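Local coordinates for protein (alpha-2u-globulin) (Rattus norvegicus, PDB 2A2U), which belongs to the lipocalin family and probably carries small hydrophobic ligands, among them hyaline droplet inducers, in its beta-barrel, at residues L29-I41 and V59-L71. Residues are numbered along the deposited sequence; the frame is centred on the assembly and turned at random.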
loop_
_atom_site.group_PDB
_atom_site.type_symbol
_atom_site.label_atom_id
_atom_site.label_comp_id
_atom_site.label_asym_id
_atom_site.label_seq_id
_atom_site.Cartn_x
_atom_site.Cartn_y
_atom_site.Cartn_z
ATOM N N LEU A 29 -7.696 -18.208 20.340
ATOM C CA LEU A 29 -8.590 -17.762 19.292
ATOM C C LEU A 29 -8.397 -18.535 17.983
ATOM O O LEU A 29 -7.337 -19.079 17.719
ATOM C CB LEU A 29 -8.349 -16.279 19.036
ATOM C CG LEU A 29 -9.252 -15.682 17.964
ATOM C CD1 LEU A 29 -10.596 -15.353 18.572
ATOM C CD2 LEU A 29 -8.626 -14.455 17.367
ATOM N N ASP A 30 -9.452 -18.575 17.180
ATOM C CA ASP A 30 -9.471 -19.224 15.881
ATOM C C ASP A 30 -9.989 -18.128 14.950
ATOM O O ASP A 30 -11.174 -18.077 14.623
ATOM C CB ASP A 30 -10.427 -20.422 15.890
ATOM C CG ASP A 30 -10.425 -21.183 14.570
ATOM O OD1 ASP A 30 -9.645 -20.827 13.662
ATOM O OD2 ASP A 30 -11.205 -22.142 14.425
ATOM N N VAL A 31 -9.079 -17.240 14.555
ATOM C CA VAL A 31 -9.386 -16.096 13.699
ATOM C C VAL A 31 -10.144 -16.440 12.421
ATOM O O VAL A 31 -10.870 -15.612 11.884
ATOM C CB VAL A 31 -8.098 -15.291 13.366
ATOM C CG1 VAL A 31 -7.238 -16.038 12.379
ATOM C CG2 VAL A 31 -8.448 -13.923 12.832
ATOM N N ALA A 32 -10.005 -17.677 11.962
ATOM C CA ALA A 32 -10.688 -18.132 10.757
ATOM C C ALA A 32 -12.199 -17.985 10.879
ATOM O O ALA A 32 -12.880 -17.711 9.896
ATOM C CB ALA A 32 -10.342 -19.570 10.478
ATOM N N LYS A 33 -12.718 -18.163 12.089
ATOM C CA LYS A 33 -14.152 -18.061 12.335
ATOM C C LYS A 33 -14.693 -16.644 12.392
ATOM O O LYS A 33 -15.899 -16.450 12.529
ATOM C CB LYS A 33 -14.509 -18.786 13.620
ATOM C CG LYS A 33 -14.331 -20.270 13.544
ATOM C CD LYS A 33 -14.609 -20.869 14.887
ATOM C CE LYS A 33 -14.498 -22.369 14.844
ATOM N NZ LYS A 33 -14.629 -22.936 16.218
ATOM N N LEU A 34 -13.806 -15.657 12.328
ATOM C CA LEU A 34 -14.208 -14.254 12.364
ATOM C C LEU A 34 -14.644 -13.778 10.983
ATOM O O LEU A 34 -15.160 -12.677 10.833
ATOM C CB LEU A 34 -13.055 -13.393 12.870
ATOM C CG LEU A 34 -12.610 -13.637 14.309
ATOM C CD1 LEU A 34 -11.383 -12.812 14.600
ATOM C CD2 LEU A 34 -13.733 -13.261 15.263
ATOM N N ASN A 35 -14.438 -14.624 9.979
ATOM C CA ASN A 35 -14.808 -14.306 8.608
ATOM C C ASN A 35 -16.301 -14.040 8.518
ATOM O O ASN A 35 -17.088 -14.718 9.166
ATOM C CB ASN A 35 -14.456 -15.473 7.683
ATOM C CG ASN A 35 -13.584 -15.056 6.517
ATOM O OD1 ASN A 35 -12.794 -15.849 6.009
ATOM N ND2 ASN A 35 -13.707 -13.804 6.098
ATOM N N GLY A 36 -16.691 -13.031 7.749
ATOM C CA GLY A 36 -18.107 -12.760 7.599
ATOM C C GLY A 36 -18.526 -11.340 7.875
ATOM O O GLY A 36 -17.698 -10.461 8.054
ATOM N N ASP A 37 -19.828 -11.120 7.909
ATOM C CA ASP A 37 -20.381 -9.805 8.150
ATOM C C ASP A 37 -20.454 -9.442 9.612
ATOM O O ASP A 37 -20.787 -10.279 10.452
ATOM C CB ASP A 37 -21.765 -9.709 7.536
ATOM C CG ASP A 37 -21.732 -9.852 6.042
ATOM O OD1 ASP A 37 -21.128 -8.996 5.372
ATOM O OD2 ASP A 37 -22.297 -10.825 5.521
ATOM N N TRP A 38 -20.124 -8.188 9.907
ATOM C CA TRP A 38 -20.156 -7.678 11.268
ATOM C C TRP A 38 -20.729 -6.288 11.232
ATOM O O TRP A 38 -20.668 -5.634 10.206
ATOM C CB TRP A 38 -18.752 -7.628 11.856
ATOM C CG TRP A 38 -18.150 -8.970 12.067
ATOM C CD1 TRP A 38 -17.365 -9.664 11.184
ATOM C CD2 TRP A 38 -18.273 -9.784 13.231
ATOM N NE1 TRP A 38 -16.990 -10.861 11.745
ATOM C CE2 TRP A 38 -17.528 -10.966 12.998
ATOM C CE3 TRP A 38 -18.936 -9.637 14.459
ATOM C CZ2 TRP A 38 -17.436 -11.999 13.955
ATOM C CZ3 TRP A 38 -18.844 -10.668 15.413
ATOM C CH2 TRP A 38 -18.094 -11.833 15.150
ATOM N N PHE A 39 -21.289 -5.839 12.350
ATOM C CA PHE A 39 -21.885 -4.510 12.437
ATOM C C PHE A 39 -21.304 -3.800 13.635
ATOM O O PHE A 39 -20.950 -4.446 14.618
ATOM C CB PHE A 39 -23.391 -4.608 12.645
ATOM C CG PHE A 39 -24.121 -5.205 11.497
ATOM C CD1 PHE A 39 -24.267 -6.578 11.385
ATOM C CD2 PHE A 39 -24.673 -4.391 10.525
ATOM C CE1 PHE A 39 -24.952 -7.131 10.322
ATOM C CE2 PHE A 39 -25.363 -4.934 9.456
ATOM C CZ PHE A 39 -25.501 -6.308 9.354
ATOM N N SER A 40 -21.211 -2.476 13.557
ATOM C CA SER A 40 -20.692 -1.673 14.656
ATOM C C SER A 40 -21.807 -1.455 15.660
ATOM O O SER A 40 -22.848 -0.901 15.318
ATOM C CB SER A 40 -20.171 -0.333 14.142
ATOM O OG SER A 40 -18.938 -0.516 13.478
ATOM N N ILE A 41 -21.584 -1.893 16.895
ATOM C CA ILE A 41 -22.583 -1.761 17.941
ATOM C C ILE A 41 -22.240 -0.666 18.959
ATOM O O ILE A 41 -23.028 0.257 19.166
ATOM C CB ILE A 41 -22.806 -3.114 18.660
ATOM C CG1 ILE A 41 -22.965 -4.250 17.635
ATOM C CG2 ILE A 41 -24.018 -3.035 19.570
ATOM C CD1 ILE A 41 -24.069 -4.046 16.601
ATOM N N VAL A 59 -16.237 4.359 12.937
ATOM C CA VAL A 59 -16.421 3.564 11.732
ATOM C C VAL A 59 -17.568 2.575 11.867
ATOM O O VAL A 59 -17.799 2.008 12.935
ATOM C CB VAL A 59 -15.119 2.804 11.324
ATOM C CG1 VAL A 59 -13.940 3.761 11.306
ATOM C CG2 VAL A 59 -14.862 1.623 12.250
ATOM N N PHE A 60 -18.278 2.376 10.763
ATOM C CA PHE A 60 -19.407 1.473 10.713
ATOM C C PHE A 60 -18.999 0.219 9.951
ATOM O O PHE A 60 -19.060 0.158 8.726
ATOM C CB PHE A 60 -20.577 2.180 10.038
ATOM C CG PHE A 60 -20.891 3.522 10.634
ATOM C CD1 PHE A 60 -21.061 3.662 12.007
ATOM C CD2 PHE A 60 -21.012 4.648 9.829
ATOM C CE1 PHE A 60 -21.347 4.901 12.575
ATOM C CE2 PHE A 60 -21.300 5.896 10.393
ATOM C CZ PHE A 60 -21.465 6.014 11.771
ATOM N N MET A 61 -18.571 -0.784 10.699
ATOM C CA MET A 61 -18.115 -2.044 10.135
ATOM C C MET A 61 -19.164 -2.716 9.267
ATOM O O MET A 61 -20.362 -2.497 9.443
ATOM C CB MET A 61 -17.690 -2.972 11.274
ATOM C CG MET A 61 -16.880 -4.210 10.856
ATOM S SD MET A 61 -15.370 -3.836 9.876
ATOM C CE MET A 61 -14.764 -2.311 10.825
ATOM N N GLN A 62 -18.700 -3.538 8.330
ATOM C CA GLN A 62 -19.579 -4.262 7.422
ATOM C C GLN A 62 -19.195 -5.721 7.245
ATOM O O GLN A 62 -20.047 -6.601 7.318
ATOM C CB GLN A 62 -19.587 -3.621 6.045
ATOM C CG GLN A 62 -20.024 -2.191 5.997
ATOM C CD GLN A 62 -20.082 -1.685 4.579
ATOM O OE1 GLN A 62 -20.930 -0.878 4.234
ATOM N NE2 GLN A 62 -19.185 -2.174 3.742
ATOM N N HIS A 63 -17.913 -5.977 7.010
ATOM C CA HIS A 63 -17.447 -7.335 6.777
ATOM C C HIS A 63 -15.978 -7.470 7.138
ATOM O O HIS A 63 -15.223 -6.514 7.025
ATOM C CB HIS A 63 -17.645 -7.669 5.292
ATOM C CG HIS A 63 -17.327 -9.080 4.930
ATOM N ND1 HIS A 63 -18.288 -10.075 4.915
ATOM C CD2 HIS A 63 -16.173 -9.671 4.551
ATOM C CE1 HIS A 63 -17.725 -11.214 4.542
ATOM N NE2 HIS A 63 -16.446 -10.996 4.315
ATOM N N ILE A 64 -15.591 -8.651 7.604
ATOM C CA ILE A 64 -14.210 -8.946 7.950
ATOM C C ILE A 64 -13.773 -10.154 7.124
ATOM O O ILE A 64 -14.455 -11.178 7.112
ATOM C CB ILE A 64 -14.047 -9.299 9.447
ATOM C CG1 ILE A 64 -14.234 -8.052 10.307
ATOM C CG2 ILE A 64 -12.669 -9.917 9.704
ATOM C CD1 ILE A 64 -14.041 -8.293 11.785
ATOM N N ASP A 65 -12.669 -10.006 6.396
ATOM C CA ASP A 65 -12.121 -11.079 5.573
ATOM C C ASP A 65 -10.867 -11.620 6.222
ATOM O O ASP A 65 -10.051 -10.869 6.726
ATOM C CB ASP A 65 -11.772 -10.575 4.175
ATOM C CG ASP A 65 -12.982 -10.336 3.331
ATOM O OD1 ASP A 65 -13.740 -11.299 3.115
ATOM O OD2 ASP A 65 -13.172 -9.196 2.870
ATOM N N VAL A 66 -10.721 -12.930 6.244
ATOM C CA VAL A 66 -9.538 -13.512 6.840
ATOM C C VAL A 66 -8.593 -13.898 5.698
ATOM O O VAL A 66 -8.895 -14.789 4.913
ATOM C CB VAL A 66 -9.927 -14.695 7.748
ATOM C CG1 VAL A 66 -8.704 -15.357 8.309
ATOM C CG2 VAL A 66 -10.796 -14.190 8.898
ATOM N N LEU A 67 -7.484 -13.170 5.578
ATOM C CA LEU A 67 -6.501 -13.377 4.514
ATOM C C LEU A 67 -5.206 -14.002 5.028
ATOM O O LEU A 67 -5.141 -14.434 6.177
ATOM C CB LEU A 67 -6.189 -12.027 3.873
ATOM C CG LEU A 67 -7.399 -11.119 3.631
ATOM C CD1 LEU A 67 -6.951 -9.716 3.311
ATOM C CD2 LEU A 67 -8.271 -11.678 2.510
ATOM N N GLU A 68 -4.175 -14.047 4.184
ATOM C CA GLU A 68 -2.889 -14.612 4.594
ATOM C C GLU A 68 -2.104 -13.698 5.523
ATOM O O GLU A 68 -1.647 -12.623 5.111
ATOM C CB GLU A 68 -2.023 -14.929 3.387
ATOM C CG GLU A 68 -2.516 -16.091 2.598
ATOM C CD GLU A 68 -2.498 -17.401 3.344
ATOM O OE1 GLU A 68 -1.718 -17.547 4.309
ATOM O OE2 GLU A 68 -3.267 -18.301 2.949
ATOM N N ASN A 69 -1.912 -14.145 6.764
ATOM C CA ASN A 69 -1.173 -13.368 7.762
ATOM C C ASN A 69 -1.796 -11.984 7.988
ATOM O O ASN A 69 -1.119 -11.059 8.429
ATOM C CB ASN A 69 0.306 -13.193 7.353
ATOM C CG ASN A 69 1.030 -14.514 7.140
ATOM O OD1 ASN A 69 1.079 -15.365 8.029
ATOM N ND2 ASN A 69 1.629 -14.672 5.962
ATOM N N SER A 70 -3.088 -11.848 7.704
ATOM C CA SER A 70 -3.767 -10.574 7.874
ATOM C C SER A 70 -5.302 -10.666 7.884
ATOM O O SER A 70 -5.884 -11.732 7.681
ATOM C CB SER A 70 -3.319 -9.626 6.770
ATOM O OG SER A 70 -3.619 -10.192 5.510
ATOM N N LEU A 71 -5.937 -9.524 8.127
ATOM C CA LEU A 71 -7.383 -9.392 8.161
ATOM C C LEU A 71 -7.797 -8.199 7.300
ATOM O O LEU A 71 -7.168 -7.154 7.353
ATOM C CB LEU A 71 -7.852 -9.135 9.591
ATOM C CG LEU A 71 -7.702 -10.252 10.618
ATOM C CD1 LEU A 71 -8.081 -9.715 11.997
ATOM C CD2 LEU A 71 -8.579 -11.444 10.235
HETATM O O HOH W 1 -22.049 -0.749 11.150
#
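The imidazole of His63 lies with one face over the backbone of Gly36, whose carbonyl O sits 3.2 Å above the ring plane toward its rim. At the ring edge, His63 ND1 gives a hydrogen bond of 3.1 Å to Asp37 OD1, within the ring plane yet meeting the carboxylate from above, the two planes standing 69° apart. His63 NE2 bonds weakly to Asp65 OD1, which also pairs with Lys74 of a second subunit, so a polar chain runs from this strand pair to the tetramer interface. Trp38 takes Ile64 over one face, with CD1 of the isoleucine 4.0 Å from the centroid of the five-membered ring, a CH-pi contact; at the edge, Trp38 NE1 reaches Leu34 O (2.7 Å), holding the indole against the 3-10 turn. A 3-10 turn followed by the Gly-x-Trp of the first barrel strand is the lipocalin signature, and Arg141, which packs on this tryptophan, bonds to Asn35 O. Gly36 suits its backbone angles, where a CB would jam against the preceding carbonyl. Ile64 O accepts from both Gly36 N and Asn35 ND2, the latter in the carbonyl plane on a lone pair, which fixes the amide beside Val66. With OG anti to its carbonyl carbon (chi1 -74°), Ser40 donates to Val59 O and accepts from Met61 N, each at 2.8 Å, its small hydroxyl standing in, with a water that joins Ser40 N to Met61 O, for backbone-to-backbone bonds at this end of the pair.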